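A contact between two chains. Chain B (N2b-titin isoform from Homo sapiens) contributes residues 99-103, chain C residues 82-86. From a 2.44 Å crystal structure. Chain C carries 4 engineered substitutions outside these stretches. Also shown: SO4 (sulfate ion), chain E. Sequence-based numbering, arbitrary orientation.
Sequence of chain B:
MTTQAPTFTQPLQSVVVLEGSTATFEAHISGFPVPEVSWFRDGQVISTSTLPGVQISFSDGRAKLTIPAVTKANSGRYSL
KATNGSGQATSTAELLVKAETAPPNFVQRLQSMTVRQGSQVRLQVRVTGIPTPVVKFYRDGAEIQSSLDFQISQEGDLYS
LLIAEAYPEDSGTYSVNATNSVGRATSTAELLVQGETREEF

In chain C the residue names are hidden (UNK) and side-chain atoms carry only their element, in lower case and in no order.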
ATOM      1  N   ALA B  99      -2.820  10.164  -6.626  1.00 49.78           N
ATOM      2  CA  ALA B  99      -2.245  11.451  -6.998  1.00 54.02           C
ATOM      3  C   ALA B  99      -0.810  11.507  -6.507  1.00 51.04           C
ATOM      4  O   ALA B  99      -0.481  10.902  -5.492  1.00 56.18           O
ATOM      5  CB  ALA B  99      -3.045  12.582  -6.377  1.00 50.40           C
ATOM      6  N   GLU B 100       0.051  12.227  -7.200  1.00 50.38           N
ATOM      7  CA  GLU B 100       1.398  12.325  -6.682  1.00 51.65           C
ATOM      8  C   GLU B 100       1.498  13.420  -5.633  1.00 53.93           C
ATOM      9  O   GLU B 100       0.962  14.528  -5.792  1.00 56.39           O
ATOM     10  CB  GLU B 100       2.454  12.451  -7.784  1.00 45.69           C
ATOM     11  CG  GLU B 100       2.423  13.691  -8.632  1.00 42.18           C
ATOM     12  CD  GLU B 100       3.568  13.702  -9.636  1.00 48.26           C
ATOM     13  OE1 GLU B 100       4.404  12.782  -9.612  1.00 53.01           O
ATOM     14  OE2 GLU B 100       3.649  14.627 -10.451  1.00 52.55           O
ATOM     15  N   THR B 101       2.166  13.070  -4.535  1.00 47.96           N
ATOM     16  CA  THR B 101       2.311  13.944  -3.391  1.00 53.18           C
ATOM     17  C   THR B 101       3.642  13.636  -2.719  1.00 44.69           C
ATOM     18  O   THR B 101       4.179  12.552  -2.886  1.00 51.23           O
ATOM     19  CB  THR B 101       1.148  13.769  -2.375  1.00 44.40           C
ATOM     20  OG1 THR B 101       1.387  12.600  -1.590  1.00 46.26           O
ATOM     21  CG2 THR B 101      -0.150  13.619  -3.081  1.00 44.64           C
ATOM     22  N   ALA B 102       4.169  14.605  -1.971  1.00 47.19           N
ATOM     23  CA  ALA B 102       5.473  14.513  -1.332  1.00 43.83           C
ATOM     24  C   ALA B 102       5.519  15.646  -0.328  1.00 44.96           C
ATOM     25  O   ALA B 102       5.316  16.792  -0.707  1.00 54.32           O
ATOM     26  CB  ALA B 102       6.591  14.672  -2.364  1.00 42.59           C
ATOM     27  N   PRO B 103       5.743  15.339   0.955  1.00 45.82           N
ATOM     28  CA  PRO B 103       5.824  16.340   2.023  1.00 43.61           C
ATOM     29  C   PRO B 103       6.888  17.429   1.793  1.00 48.87           C
ATOM     30  O   PRO B 103       7.833  17.206   1.027  1.00 51.08           O
ATOM     31  CB  PRO B 103       6.179  15.511   3.256  1.00 43.14           C
ATOM     32  CG  PRO B 103       6.673  14.204   2.731  1.00 46.64           C
ATOM     33  CD  PRO B 103       5.863  13.981   1.493  1.00 45.61           C
TER
ATOM     34  N   UNK C  82       9.700   8.057  -9.025  1.00 46.85           N
ATOM     35  CA  UNK C  82      10.473   9.241  -8.700  1.00 46.27           C
ATOM     36  C   UNK C  82       9.719  10.515  -9.050  1.00 46.23           C
ATOM     37  O   UNK C  82       9.464  10.749 -10.208  1.00 48.35           O
ATOM     38  c   UNK C  82      12.593  10.484  -9.276  1.00 56.99           C
ATOM     39  c   UNK C  82      11.771   9.217  -9.473  1.00 44.62           C
ATOM     40  c   UNK C  82      13.109  10.586  -7.861  1.00 56.80           C
ATOM     41  n   UNK C  82      12.895  11.742  -7.221  1.00 56.71           N
ATOM     42  o   UNK C  82      13.677   9.619  -7.334  1.00 60.69           O
ATOM     43  N   UNK C  83       9.383  11.343  -8.063  1.00 44.43           N
ATOM     44  CA  UNK C  83       8.549  12.521  -8.299  1.00 41.58           C
ATOM     45  C   UNK C  83       9.358  13.758  -8.618  1.00 44.44           C
ATOM     46  O   UNK C  83      10.492  13.881  -8.178  1.00 44.90           O
ATOM     47  c   UNK C  83       6.399  10.865  -7.648  1.00 50.56           C
ATOM     48  c   UNK C  83       7.697  12.835  -7.081  1.00 45.00           C
ATOM     49  c   UNK C  83       6.835  11.731  -6.491  1.00 44.62           C
ATOM     50  c   UNK C  83       5.628  12.341  -5.751  1.00 42.85           C
ATOM     51  N   UNK C  84       8.776  14.689  -9.396  1.00 47.68           N
ATOM     52  CA  UNK C  84       7.524  14.533 -10.162  1.00 44.09           C
ATOM     53  C   UNK C  84       7.665  13.539 -11.296  1.00 43.75           C
ATOM     54  O   UNK C  84       8.711  13.487 -11.929  1.00 41.60           O
ATOM     55  c   UNK C  84       7.312  15.926 -10.746  1.00 41.71           C
ATOM     56  c   UNK C  84       9.327  16.051  -9.536  1.00 43.88           C
ATOM     57  c   UNK C  84       8.692  16.516 -10.800  1.00 43.74           C
ATOM     58  N   UNK C  85       6.604  12.766 -11.514  1.00 45.93           N
ATOM     59  CA  UNK C  85       6.657  11.685 -12.480  1.00 46.39           C
ATOM     60  C   UNK C  85       7.035  12.221 -13.842  1.00 55.25           C
ATOM     61  O   UNK C  85       6.489  13.227 -14.308  1.00 59.58           O
ATOM     62  c   UNK C  85       5.023   8.311 -15.311  1.00 51.62           C
ATOM     63  c   UNK C  85       6.278   7.362 -13.513  1.00 50.62           C
ATOM     64  c   UNK C  85       6.143   8.540 -12.804  1.00 52.04           C
ATOM     65  o   UNK C  85       5.840   6.072 -15.485  1.00 46.01           O
ATOM     66  c   UNK C  85       5.718   7.250 -14.770  1.00 53.77           C
ATOM     67  c   UNK C  85       5.448   9.623 -13.330  1.00 51.46           C
ATOM     68  c   UNK C  85       5.330  10.921 -12.556  1.00 50.04           C
ATOM     69  c   UNK C  85       4.892   9.488 -14.591  1.00 49.83           C
ATOM     70  N   UNK C  86       7.979  11.524 -14.462  1.00 59.75           N
ATOM     71  CA  UNK C  86       8.611  11.985 -15.689  1.00 52.33           C
ATOM     72  C   UNK C  86       8.457  10.946 -16.769  1.00 52.68           C
ATOM     73  O   UNK C  86       9.273  10.042 -16.931  1.00 52.77           O
ATOM     74  n   UNK C  86       9.600  10.939 -12.913  1.00 62.07           N
ATOM     75  c   UNK C  86      10.081  12.310 -15.453  1.00 58.44           C
ATOM     76  c   UNK C  86      10.472  11.952 -12.991  1.00 68.55           C
ATOM     77  c   UNK C  86      10.338  12.972 -14.116  1.00 62.48           C
ATOM     78  o   UNK C  86      11.375  12.073 -12.160  1.00 72.69           O
TER
HETATM   79  S   SO4 E 602      -4.962  10.235  -3.782  0.50 52.89           S
HETATM   80  O1  SO4 E 602      -6.139  11.098  -3.717  0.50 58.14           O
HETATM   81  O2  SO4 E 602      -4.775   9.788  -5.158  0.50 44.60           O
HETATM   82  O3  SO4 E 602      -3.781  10.976  -3.348  0.50 56.97           O
HETATM   83  O4  SO4 E 602      -5.128   9.097  -2.884  0.50 51.61           O

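Position 82 of chain C carries five side-chain atoms beyond CA: three carbons in a row, the third bearing one oxygen and one nitrogen. That terminal amide on a two-carbon spacer is glutamine, Gln82(C). Its CA-to-CB bond points away from chain B, and the side chain stays out of reach of chain B, so this contact places no demand on it.

At position 83 there are four carbons and no heteroatom, forked at the second. The CA-to-CB bond points toward chain B. One branch tip lies 3.2 Å from O of Thr101(B) and 4.2 Å from CB of Ala102(B), while the other lies 3.4 Å from OE1 of Glu100(B). A fork one carbon beyond CB makes this leucine, Leu83(C); the first tip is CD1 and the second CD2. The Gln82(C) amide reaches forward to it through a weak hydrogen bond, NE2 to O of Leu83(C), at 3.4 Å.

Position 84 has three carbons that close a ring onto its own backbone N. The peptide bond before it is cis. Its CA-to-CB bond points sideways to chain B; CA sits 3.6 Å from OE1 of Glu100(B), and CB is 3.9 Å from OE2 of Glu100(B). The ring closed onto N defines proline, Pro84(C).

At position 85 what matters is the backbone: its N donates a hydrogen bond to OE1 of Glu100(B) at 2.9 Å, with a nearly straight angle of 160°, and its CB follows at 3.6 Å from the same OE1. The side chain shows one carbon followed by a six-carbon ring bearing an oxygen, and this phenol end leads away from chain B. The residue is hence tyrosine, Tyr85(C).

Position 86 repeats the pattern of three carbons with an oxygen and a nitrogen on the third, so it is a second glutamine, Gln86(C). It stays out of contact with chain B and instead turns back on its own chain, where NE2 makes a weak hydrogen bond to O of Gln82(C) at 2.7 Å.

The contact is small, burying 210 Å² in all, and Glu100(B) is its main polar element. With chi1 p and chi2 t, its side chain extends toward chain C and brings a carboxylate oxygen to a main-chain NH. The bond therefore reads backbone position more than side-chain identity at Tyr85(C). Leu83(C) supplies the apolar part, packing against the methyl of Ala102(B) beside the polar contact. The rule is economical: one acidic side chain meets one backbone donor, and a branched aliphatic residue fills the space alongside.

Chain C 82-86: QLPYQ
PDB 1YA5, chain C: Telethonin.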